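Local coordinates for arylalkylamine N-Acetyltransferase 2 (PDB 4FD5), which probably transfers acyl groups from acyl-CoA to the amine of arylalkylamines such as dopamine and serotonin, as a member of the GNAT acetyltransferase family, at residues 20-23 with 24-28; 177-180 with 181-185; 189-193 with 194-198. One frame throughout, in Å; residues are numbered along the deposited sequence.

Contact 1: residues 20-23 with 24-28; sequences DDVI and EHLRQ
Arg27 folds back along its helix and lays its guanidinium over the side chain of Ile23, one turn earlier. Arg27 CB lies near the carbonyl of Ile23, and Arg27 CG comes closer, 3.4 Å from Ile23 O; the chain then runs extended from CG to NE. At its end the flat group turns one face to the methyl CG2 of Ile23, which sits 3.5 Å above the plane, toward the rim of the group. Ile23, at chi1 -70°, holds CG2 anti to its backbone N, on the side where the guanidinium of Arg27 lies. NH1 makes a salt bridge with Glu24 OE1 at 3.0 Å, and a water lying in the guanidinium plane links NH1 to the carbonyl of Asp20. NH2 pairs with Glu53 of helix 50-60, so the cation is shared between two carboxylates. Glu24, bent at chi2 (62°), uses its other oxygen, OE2, to accept from Gln28 NE2 at 3.0 Å. The i to i+4 bonds of the main chain are regular, for example Arg27 N to Ile23 O at 2.8 Å. On another side of the helix, Val22 CG1 and Leu26 CD1 are 4.4 Å apart. Both residues pack on Leu80 of strand 75-85, His25 reaches Ser137 of strand 129-138 through NE2, and Ile23 and Leu26 touch helix 50-60, so helix 19-29 packs on both the sheet and helix 50-60.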
ATOM      1  N   ASP A  20     -15.724   3.782  -7.565  1.00 14.96           N
ATOM      2  CA  ASP A  20     -16.051   5.038  -6.901  1.00 16.09           C
ATOM      3  C   ASP A  20     -16.216   4.811  -5.404  1.00 15.44           C
ATOM      4  O   ASP A  20     -15.661   5.579  -4.606  1.00 19.41           O
ATOM      5  CB  ASP A  20     -17.344   5.656  -7.446  1.00 17.57           C
ATOM      6  CG  ASP A  20     -17.155   6.352  -8.785  1.00 20.40           C
ATOM      7  OD1 ASP A  20     -16.021   6.461  -9.269  1.00 19.73           O
ATOM      8  OD2 ASP A  20     -18.166   6.821  -9.354  1.00 22.45           O
ATOM      9  N   ASP A  21     -16.952   3.752  -5.042  1.00 16.35           N
ATOM     10  CA  ASP A  21     -17.239   3.459  -3.628  1.00 17.97           C
ATOM     11  C   ASP A  21     -15.915   3.251  -2.901  1.00 16.59           C
ATOM     12  O   ASP A  21     -15.753   3.662  -1.741  1.00 16.76           O
ATOM     13  CB  ASP A  21     -18.052   2.173  -3.468  1.00 18.78           C
ATOM     14  CG  ASP A  21     -19.528   2.328  -3.818  1.00 24.32           C
ATOM     15  OD1 ASP A  21     -20.006   3.466  -3.970  1.00 28.27           O
ATOM     16  OD2 ASP A  21     -20.220   1.283  -3.914  1.00 28.27           O
ATOM     17  N   VAL A  22     -14.975   2.602  -3.579  1.00 16.66           N
ATOM     18  CA  VAL A  22     -13.710   2.261  -2.930  1.00 16.01           C
ATOM     19  C   VAL A  22     -12.896   3.541  -2.737  1.00 16.83           C
ATOM     20  O   VAL A  22     -12.349   3.795  -1.658  1.00 15.48           O
ATOM     21  CB  VAL A  22     -12.950   1.161  -3.710  1.00 15.32           C
ATOM     22  CG1 VAL A  22     -11.475   1.071  -3.261  1.00 16.47           C
ATOM     23  CG2 VAL A  22     -13.652  -0.185  -3.572  1.00 17.03           C
ATOM     24  N   ILE A  23     -12.870   4.395  -3.757  1.00 16.38           N
ATOM     25  CA  ILE A  23     -12.064   5.584  -3.644  1.00 17.82           C
ATOM     26  C   ILE A  23     -12.633   6.513  -2.567  1.00 16.68           C
ATOM     27  O   ILE A  23     -11.886   7.096  -1.786  1.00 17.48           O
ATOM     28  CB  ILE A  23     -11.888   6.264  -5.009  1.00 18.06           C
ATOM     29  CG1 ILE A  23     -10.993   5.379  -5.884  1.00 21.66           C
ATOM     30  CG2 ILE A  23     -11.286   7.661  -4.823  1.00 20.58           C
ATOM     31  CD1 ILE A  23     -10.966   5.746  -7.344  1.00 23.40           C
ATOM     32  N   GLU A  24     -13.965   6.595  -2.488  1.00 17.06           N
ATOM     33  CA  GLU A  24     -14.601   7.355  -1.422  1.00 19.24           C
ATOM     34  C   GLU A  24     -14.210   6.783  -0.050  1.00 19.05           C
ATOM     35  O   GLU A  24     -13.858   7.547   0.854  1.00 18.32           O
ATOM     36  CB  GLU A  24     -16.122   7.385  -1.605  1.00 21.73           C
ATOM     37  CG  GLU A  24     -16.871   8.200  -0.557  1.00 22.85           C
ATOM     38  CD  GLU A  24     -16.510   9.687  -0.535  1.00 26.05           C
ATOM     39  OE1 GLU A  24     -15.919  10.213  -1.502  1.00 28.63           O
ATOM     40  OE2 GLU A  24     -16.830  10.339   0.483  1.00 29.72           O
ATOM     41  N   HIS A  25     -14.225   5.454   0.089  1.00 19.05           N
ATOM     42  CA  HIS A  25     -13.801   4.828   1.353  1.00 19.11           C
ATOM     43  C   HIS A  25     -12.407   5.345   1.679  1.00 18.61           C
ATOM     44  O   HIS A  25     -12.145   5.779   2.814  1.00 18.32           O
ATOM     45  CB  HIS A  25     -13.838   3.291   1.267  1.00 16.19           C
ATOM     46  CG  HIS A  25     -12.961   2.582   2.272  1.00 18.51           C
ATOM     47  ND1 HIS A  25     -13.385   2.246   3.544  1.00 21.46           N
ATOM     48  CD2 HIS A  25     -11.686   2.126   2.176  1.00 19.18           C
ATOM     49  CE1 HIS A  25     -12.404   1.621   4.188  1.00 13.62           C
ATOM     50  NE2 HIS A  25     -11.367   1.537   3.379  1.00 19.23           N
ATOM     51  N   LEU A  26     -11.523   5.358   0.679  1.00 17.41           N
ATOM     52  CA  LEU A  26     -10.147   5.775   0.950  1.00 16.46           C
ATOM     53  C   LEU A  26     -10.135   7.244   1.389  1.00 19.68           C
ATOM     54  O   LEU A  26      -9.513   7.597   2.406  1.00 19.73           O
ATOM     55  CB  LEU A  26      -9.226   5.500  -0.252  1.00 16.15           C
ATOM     56  CG  LEU A  26      -9.077   4.006  -0.594  1.00 16.64           C
ATOM     57  CD1 LEU A  26      -8.301   3.772  -1.891  1.00 18.67           C
ATOM     58  CD2 LEU A  26      -8.420   3.233   0.565  1.00 17.76           C
ATOM     59  N   ARG A  27     -10.886   8.088   0.678  1.00 19.03           N
ATOM     60  CA  ARG A  27     -10.892   9.506   1.002  1.00 20.88           C
ATOM     61  C   ARG A  27     -11.311   9.686   2.433  1.00 22.41           C
ATOM     62  O   ARG A  27     -10.819  10.579   3.120  1.00 23.54           O
ATOM     63  CB  ARG A  27     -11.890  10.266   0.141  1.00 21.24           C
ATOM     64  CG  ARG A  27     -11.467  10.453  -1.273  1.00 22.19           C
ATOM     65  CD  ARG A  27     -12.362  11.493  -1.950  1.00 23.03           C
ATOM     66  NE  ARG A  27     -12.157  11.477  -3.390  1.00 26.69           N
ATOM     67  CZ  ARG A  27     -12.937  10.824  -4.248  1.00 27.49           C
ATOM     68  NH1 ARG A  27     -13.997  10.142  -3.817  1.00 25.43           N
ATOM     69  NH2 ARG A  27     -12.664  10.860  -5.548  1.00 30.60           N
ATOM     70  N   GLN A  28     -12.233   8.842   2.878  1.00 22.12           N
ATOM     71  CA  GLN A  28     -12.864   9.102   4.155  1.00 24.96           C
ATOM     72  C   GLN A  28     -12.073   8.462   5.262  1.00 24.39           C
ATOM     73  O   GLN A  28     -12.084   8.954   6.395  1.00 28.75           O
ATOM     74  CB  GLN A  28     -14.304   8.593   4.184  1.00 26.21           C
ATOM     75  CG  GLN A  28     -15.262   9.386   3.312  1.00 27.31           C
ATOM     76  CD  GLN A  28     -15.470  10.806   3.806  1.00 28.68           C
ATOM     77  OE1 GLN A  28     -15.373  11.085   5.007  1.00 33.55           O
ATOM     78  NE2 GLN A  28     -15.753  11.713   2.880  1.00 29.80           N
TER
HETATM   79  O   HOH W   1     -15.547   8.293  -5.634  1.00 21.39           O

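Contact 2: residues 177-180 with 181-185; sequences QRVV and SSLGF
Phe185 turns back at the end of helix 174-182 and sets one face of its ring against Val180. The CB of the valine lies 4.0 Å from the ring centroid, 28° off the normal, a CH-pi contact over the face, and Phe185 CG is the ring atom nearest to Val180 CB, at 3.7 Å. A chi1 of -76° puts the phenyl group anti to its own carbonyl carbon, and the two side chains meet at a slant. The CG2 branch of Val180 comes within 4.0 Å of Phe185 CB.

The two serines take different torsions and serve different carbonyls. Ser181 OG donates to Gln177 O at 2.9 Å. Ser181 N binds the same oxygen from the opposite face of the carbonyl plane, so this acceptor is gripped twice. Ser182 has chi1 at 81°, which swings OG back to Val179 O in a short bond of 2.6 Å; the main-chain bond from Leu183 N to that oxygen is weak. Leu183 N also donates to Val180 O, at 3.0 Å, and this oxygen takes Phe185 N from the other face of its plane. Farther round, Leu183 CD1 rests against Val179 CG1, and the leucine also packs on Lys149 and Ile152 of helix 147-161. Val180 and Phe185 instead touch strand 213-220, at Met217 and Lys219.

The turn closes with Phe185 N bound to Val180 O at 3.0 Å and Gly184 N bound to Ser181 O at 3.0 Å. Gly184 has a positive phi, a backbone conformation suited to glycine. This pair of bonds around a C-prime glycine is the Schellman motif, here ending the helix that leads into strand 186-192 of the GNAT fold.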
ATOM      1  N   GLN A 177       2.315  -3.534   9.220  1.00 16.40           N
ATOM      2  CA  GLN A 177       3.513  -4.336   9.474  1.00 17.62           C
ATOM      3  C   GLN A 177       3.194  -5.534  10.367  1.00 15.82           C
ATOM      4  O   GLN A 177       3.604  -6.667  10.071  1.00 15.42           O
ATOM      5  CB  GLN A 177       4.621  -3.481  10.104  1.00 17.62           C
ATOM      6  CG  GLN A 177       5.250  -2.503   9.104  1.00 17.25           C
ATOM      7  CD  GLN A 177       6.057  -1.383   9.750  1.00 19.27           C
ATOM      8  OE1 GLN A 177       6.354  -1.406  10.949  1.00 19.90           O
ATOM      9  NE2 GLN A 177       6.415  -0.393   8.948  1.00 17.17           N
ATOM     10  N   ARG A 178       2.475  -5.296  11.468  1.00 15.81           N
ATOM     11  CA  ARG A 178       2.123  -6.417  12.359  1.00 16.04           C
ATOM     12  C   ARG A 178       1.262  -7.467  11.649  1.00 17.09           C
ATOM     13  O   ARG A 178       1.490  -8.677  11.789  1.00 16.75           O
ATOM     14  CB  ARG A 178       1.425  -5.918  13.625  1.00 19.38           C
ATOM     15  CG  ARG A 178       1.089  -7.033  14.609  1.00 24.26           C
ATOM     16  CD  ARG A 178       0.601  -6.471  15.944  1.00 26.84           C
ATOM     17  NE  ARG A 178       1.604  -5.628  16.593  1.00 28.73           N
ATOM     18  CZ  ARG A 178       2.586  -6.085  17.375  1.00 31.79           C
ATOM     19  NH1 ARG A 178       2.712  -7.388  17.616  1.00 32.48           N
ATOM     20  NH2 ARG A 178       3.450  -5.234  17.919  1.00 31.41           N
ATOM     21  N   VAL A 179       0.296  -7.001  10.862  1.00 15.33           N
ATOM     22  CA  VAL A 179      -0.561  -7.936  10.125  1.00 16.57           C
ATOM     23  C   VAL A 179       0.238  -8.831   9.168  1.00 14.89           C
ATOM     24  O   VAL A 179       0.151 -10.076   9.221  1.00 16.11           O
ATOM     25  CB  VAL A 179      -1.679  -7.201   9.347  1.00 16.56           C
ATOM     26  CG1 VAL A 179      -2.461  -8.188   8.472  1.00 16.99           C
ATOM     27  CG2 VAL A 179      -2.616  -6.515  10.317  1.00 19.79           C
ATOM     28  N   VAL A 180       1.016  -8.205   8.291  1.00 15.03           N
ATOM     29  CA  VAL A 180       1.737  -9.005   7.314  1.00 14.64           C
ATOM     30  C   VAL A 180       2.810  -9.885   7.972  1.00 15.40           C
ATOM     31  O   VAL A 180       3.027 -11.008   7.528  1.00 15.51           O
ATOM     32  CB  VAL A 180       2.289  -8.186   6.117  1.00 13.36           C
ATOM     33  CG1 VAL A 180       1.130  -7.532   5.350  1.00 15.13           C
ATOM     34  CG2 VAL A 180       3.270  -7.148   6.573  1.00 13.36           C
ATOM     35  N   SER A 181       3.456  -9.388   9.026  1.00 16.01           N
ATOM     36  CA  SER A 181       4.419 -10.205   9.781  1.00 17.95           C
ATOM     37  C   SER A 181       3.747 -11.463  10.302  1.00 18.44           C
ATOM     38  O   SER A 181       4.305 -12.570  10.233  1.00 18.43           O
ATOM     39  CB  SER A 181       4.975  -9.416  10.973  1.00 18.77           C
ATOM     40  OG  SER A 181       5.872  -8.412  10.560  1.00 24.73           O
ATOM     41  N   SER A 182       2.539 -11.301  10.837  1.00 16.11           N
ATOM     42  CA  SER A 182       1.790 -12.430  11.375  1.00 18.86           C
ATOM     43  C   SER A 182       1.423 -13.445  10.303  1.00 20.75           C
ATOM     44  O   SER A 182       1.147 -14.615  10.609  1.00 20.83           O
ATOM     45  CB  SER A 182       0.526 -11.951  12.088  1.00 19.94           C
ATOM     46  OG  SER A 182      -0.523 -11.671  11.178  1.00 22.63           O
ATOM     47  N   LEU A 183       1.399 -12.988   9.051  1.00 16.77           N
ATOM     48  CA  LEU A 183       1.136 -13.891   7.924  1.00 17.62           C
ATOM     49  C   LEU A 183       2.385 -14.374   7.164  1.00 17.08           C
ATOM     50  O   LEU A 183       2.288 -14.882   6.042  1.00 18.42           O
ATOM     51  CB  LEU A 183       0.157 -13.224   6.957  1.00 16.12           C
ATOM     52  CG  LEU A 183      -1.220 -12.978   7.549  1.00 17.23           C
ATOM     53  CD1 LEU A 183      -2.046 -12.052   6.653  1.00 18.11           C
ATOM     54  CD2 LEU A 183      -1.922 -14.310   7.763  1.00 20.75           C
ATOM     55  N   GLY A 184       3.559 -14.215   7.779  1.00 17.46           N
ATOM     56  CA  GLY A 184       4.780 -14.771   7.229  1.00 18.60           C
ATOM     57  C   GLY A 184       5.610 -13.855   6.348  1.00 18.29           C
ATOM     58  O   GLY A 184       6.587 -14.301   5.749  1.00 19.20           O
ATOM     59  N   PHE A 185       5.236 -12.582   6.248  1.00 14.81           N
ATOM     60  CA  PHE A 185       6.075 -11.641   5.513  1.00 14.34           C
ATOM     61  C   PHE A 185       7.342 -11.349   6.303  1.00 17.16           C
ATOM     62  O   PHE A 185       7.309 -11.275   7.538  1.00 17.65           O
ATOM     63  CB  PHE A 185       5.319 -10.344   5.207  1.00 14.80           C
ATOM     64  CG  PHE A 185       4.326 -10.462   4.079  1.00 14.62           C
ATOM     65  CD1 PHE A 185       3.217 -11.287   4.194  1.00 14.77           C
ATOM     66  CD2 PHE A 185       4.500  -9.740   2.907  1.00 14.74           C
ATOM     67  CE1 PHE A 185       2.289 -11.395   3.148  1.00 14.99           C
ATOM     68  CE2 PHE A 185       3.582  -9.842   1.859  1.00 14.30           C
ATOM     69  CZ  PHE A 185       2.470 -10.659   1.987  1.00 13.82           C
TER

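Contact 3: residues 189-193 with 194-198; sequences CEINY and TDYLD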
ATOM      1  N   CYS A 189      14.009  -4.709   3.797  1.00 20.82           N
ATOM      2  CA  CYS A 189      14.666  -3.394   3.860  1.00 22.69           C
ATOM      3  C   CYS A 189      13.920  -2.573   4.900  1.00 22.32           C
ATOM      4  O   CYS A 189      12.716  -2.699   5.003  1.00 20.77           O
ATOM      5  CB  CYS A 189      14.597  -2.709   2.474  1.00 21.86           C
ATOM      6  SG  CYS A 189      15.605  -1.230   2.295  1.00 37.44           S
ATOM      7  N   GLU A 190      14.605  -1.748   5.684  1.00 20.94           N
ATOM      8  CA  GLU A 190      13.880  -0.913   6.642  1.00 21.02           C
ATOM      9  C   GLU A 190      14.606   0.388   6.924  1.00 22.99           C
ATOM     10  O   GLU A 190      15.824   0.464   6.813  1.00 24.84           O
ATOM     11  CB  GLU A 190      13.598  -1.663   7.940  1.00 24.65           C
ATOM     12  CG  GLU A 190      14.812  -2.003   8.771  1.00 27.97           C
ATOM     13  CD  GLU A 190      14.447  -2.825   9.995  1.00 32.51           C
ATOM     14  OE1 GLU A 190      13.264  -3.215  10.124  1.00 33.54           O
ATOM     15  OE2 GLU A 190      15.339  -3.090  10.821  1.00 40.25           O
ATOM     16  N   ILE A 191      13.838   1.413   7.290  1.00 20.69           N
ATOM     17  CA  ILE A 191      14.434   2.695   7.672  1.00 21.80           C
ATOM     18  C   ILE A 191      13.602   3.392   8.751  1.00 22.94           C
ATOM     19  O   ILE A 191      12.365   3.386   8.705  1.00 20.17           O
ATOM     20  CB  ILE A 191      14.648   3.615   6.448  1.00 22.77           C
ATOM     21  CG1 ILE A 191      15.419   4.885   6.849  1.00 23.29           C
ATOM     22  CG2 ILE A 191      13.318   3.967   5.789  1.00 20.79           C
ATOM     23  CD1 ILE A 191      15.766   5.768   5.663  1.00 25.51           C
ATOM     24  N   ASN A 192      14.286   3.957   9.746  1.00 22.50           N
ATOM     25  CA  ASN A 192      13.626   4.694  10.815  1.00 22.09           C
ATOM     26  C   ASN A 192      13.356   6.107  10.352  1.00 20.86           C
ATOM     27  O   ASN A 192      14.257   6.763   9.830  1.00 22.22           O
ATOM     28  CB  ASN A 192      14.520   4.770  12.058  1.00 25.66           C
ATOM     29  CG  ASN A 192      14.719   3.426  12.726  1.00 30.69           C
ATOM     30  OD1 ASN A 192      13.764   2.693  12.965  1.00 32.22           O
ATOM     31  ND2 ASN A 192      15.969   3.103  13.040  1.00 36.39           N
ATOM     32  N   TYR A 193      12.126   6.569  10.539  1.00 20.47           N
ATOM     33  CA  TYR A 193      11.741   7.916  10.129  1.00 19.91           C
ATOM     34  C   TYR A 193      12.586   8.967  10.849  1.00 22.57           C
ATOM     35  O   TYR A 193      12.876  10.023  10.301  1.00 22.00           O
ATOM     36  CB  TYR A 193      10.253   8.145  10.379  1.00 20.62           C
ATOM     37  CG  TYR A 193       9.373   7.239   9.551  1.00 20.58           C
ATOM     38  CD1 TYR A 193       9.587   7.111   8.189  1.00 19.91           C
ATOM     39  CD2 TYR A 193       8.358   6.505  10.133  1.00 21.33           C
ATOM     40  CE1 TYR A 193       8.792   6.279   7.422  1.00 18.83           C
ATOM     41  CE2 TYR A 193       7.561   5.678   9.378  1.00 20.29           C
ATOM     42  CZ  TYR A 193       7.794   5.574   8.022  1.00 17.58           C
ATOM     43  OH  TYR A 193       7.010   4.743   7.250  1.00 20.11           O
ATOM     44  N   THR A 194      13.003   8.668  12.070  1.00 24.22           N
ATOM     45  CA  THR A 194      13.796   9.651  12.802  1.00 24.30           C
ATOM     46  C   THR A 194      15.208   9.782  12.248  1.00 26.02           C
ATOM     47  O   THR A 194      15.921  10.726  12.590  1.00 25.19           O
ATOM     48  CB  THR A 194      13.861   9.351  14.310  1.00 26.87           C
ATOM     49  OG1 THR A 194      14.256   7.992  14.515  1.00 28.47           O
ATOM     50  CG2 THR A 194      12.509   9.585  14.961  1.00 28.49           C
ATOM     51  N   ASP A 195      15.614   8.846  11.392  1.00 24.94           N
ATOM     52  CA  ASP A 195      16.966   8.857  10.829  1.00 25.87           C
ATOM     53  C   ASP A 195      16.990   9.378   9.396  1.00 26.07           C
ATOM     54  O   ASP A 195      18.049   9.455   8.781  1.00 27.52           O
ATOM     55  CB  ASP A 195      17.577   7.448  10.844  1.00 29.06           C
ATOM     56  CG  ASP A 195      17.706   6.869  12.240  1.00 30.27           C
ATOM     57  OD1 ASP A 195      17.870   7.632  13.217  1.00 30.04           O
ATOM     58  OD2 ASP A 195      17.645   5.629  12.356  1.00 31.42           O
ATOM     59  N   TYR A 196      15.823   9.720   8.855  1.00 22.80           N
ATOM     60  CA  TYR A 196      15.739  10.127   7.457  1.00 23.58           C
ATOM     61  C   TYR A 196      15.630  11.650   7.374  1.00 23.34           C
ATOM     62  O   TYR A 196      14.554  12.207   7.593  1.00 21.73           O
ATOM     63  CB  TYR A 196      14.539   9.436   6.797  1.00 23.13           C
ATOM     64  CG  TYR A 196      14.379   9.712   5.319  1.00 20.29           C
ATOM     65  CD1 TYR A 196      15.374   9.369   4.417  1.00 22.77           C
ATOM     66  CD2 TYR A 196      13.219  10.312   4.823  1.00 19.96           C
ATOM     67  CE1 TYR A 196      15.231   9.618   3.068  1.00 24.16           C
ATOM     68  CE2 TYR A 196      13.062  10.556   3.468  1.00 19.53           C
ATOM     69  CZ  TYR A 196      14.072  10.211   2.596  1.00 22.29           C
ATOM     70  OH  TYR A 196      13.939  10.449   1.249  1.00 23.27           O
ATOM     71  N   LEU A 197      16.753  12.306   7.061  1.00 24.53           N
ATOM     72  CA  LEU A 197      16.874  13.776   7.121  1.00 26.37           C
ATOM     73  C   LEU A 197      17.225  14.413   5.763  1.00 27.77           C
ATOM     74  O   LEU A 197      17.874  13.784   4.927  1.00 29.11           O
ATOM     75  CB  LEU A 197      17.940  14.167   8.160  1.00 28.47           C
ATOM     76  CG  LEU A 197      17.990  13.373   9.471  1.00 26.93           C
ATOM     77  CD1 LEU A 197      19.162  13.838  10.340  1.00 30.71           C
ATOM     78  CD2 LEU A 197      16.682  13.460  10.256  1.00 29.02           C
ATOM     79  N   ASP A 198      16.815  15.668   5.554  1.00 30.19           N
ATOM     80  CA  ASP A 198      17.074  16.375   4.286  1.00 30.27           C
ATOM     81  C   ASP A 198      18.489  16.948   4.188  1.00 31.29           C
ATOM     82  O   ASP A 198      19.275  16.811   5.123  1.00 31.05           O
ATOM     83  CB  ASP A 198      16.052  17.497   4.061  1.00 33.47           C
ATOM     84  CG  ASP A 198      15.884  18.399   5.275  1.00 35.17           C
ATOM     85  OD1 ASP A 198      16.777  18.434   6.151  1.00 37.42           O
ATOM     86  OD2 ASP A 198      14.841  19.090   5.348  1.00 41.69           O
TER
HETATM   87  O   HOH W   2      17.284   3.881   9.952  1.00 28.67           O
HETATM   88  O   HOH W   3      11.955  11.401   8.035  1.00 19.77           O
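The Asn192 amide and the Asp195 carboxylate lie side by side and point the same way, but their planes are turned 76° apart. The carboxylate oxygen OD2 sits in the plane of the amide, in front of ND2, and the hydrogen bond from Asn192 ND2 to Asp195 OD2 is 3.1 Å long. Seen from the carboxylate, the donor arrives on the syn side of OD2, 31° out of its plane. The aromatic ring of Tyr196 is approached obliquely by the end of Ile191, whose CD1 is 3.8 Å from Tyr196 CD1. Ile191 reaches it with CG1 anti to the backbone N (chi1 -174°) and chi2 extended. The hydroxyl of Tyr196 bonds to Glu114 of helix 103-116, and that of Tyr193 to the carbonyl of Thr172.

Backbone hydrogen bonds close the turn. Asp195 N donates to Asn192 O at 2.9 Å, and Tyr196 N to Tyr193 O at 3.3 Å; both donors stand well above the planes of their carbonyls. These i to i+3 links bend the chain as it leaves strand 186-192, in a short 3-10 turn. One water accepts from Asn192 N and donates to Asp195 OD2, its O 3.0 Å from Asp195 OD2.

OD2 therefore receives both an amide N-H and a water, two neutral donors that would be expected to favour the ionised carboxylate. By tying the aspartate to the side chain and, through water, to the main chain of Asn192, the polar contact joins the last residue of the strand to the turn that follows.

In the fold
All three contacts are local, and they differ in how far they reach into the fold. Contact 1 stays within one helix, buried where it meets the sheet and polar on its outer side, where charged and amide groups meet. Contact 2 is likewise partly buried, but it ends its helix with serine hydroxyls, backbone bonds and an aromatic face. Contact 3 lies at the surface, where strand 186-192 ends and turns, and combines an amide-carboxylate bond and water with a small apolar contact. Contacts 2 and 3 adjoin in sequence and both touch strand 213-220; contact 1 packs on strands 75-85 and 129-138 and lies across the chain's centre from contact 3, their centres about 30 Å apart.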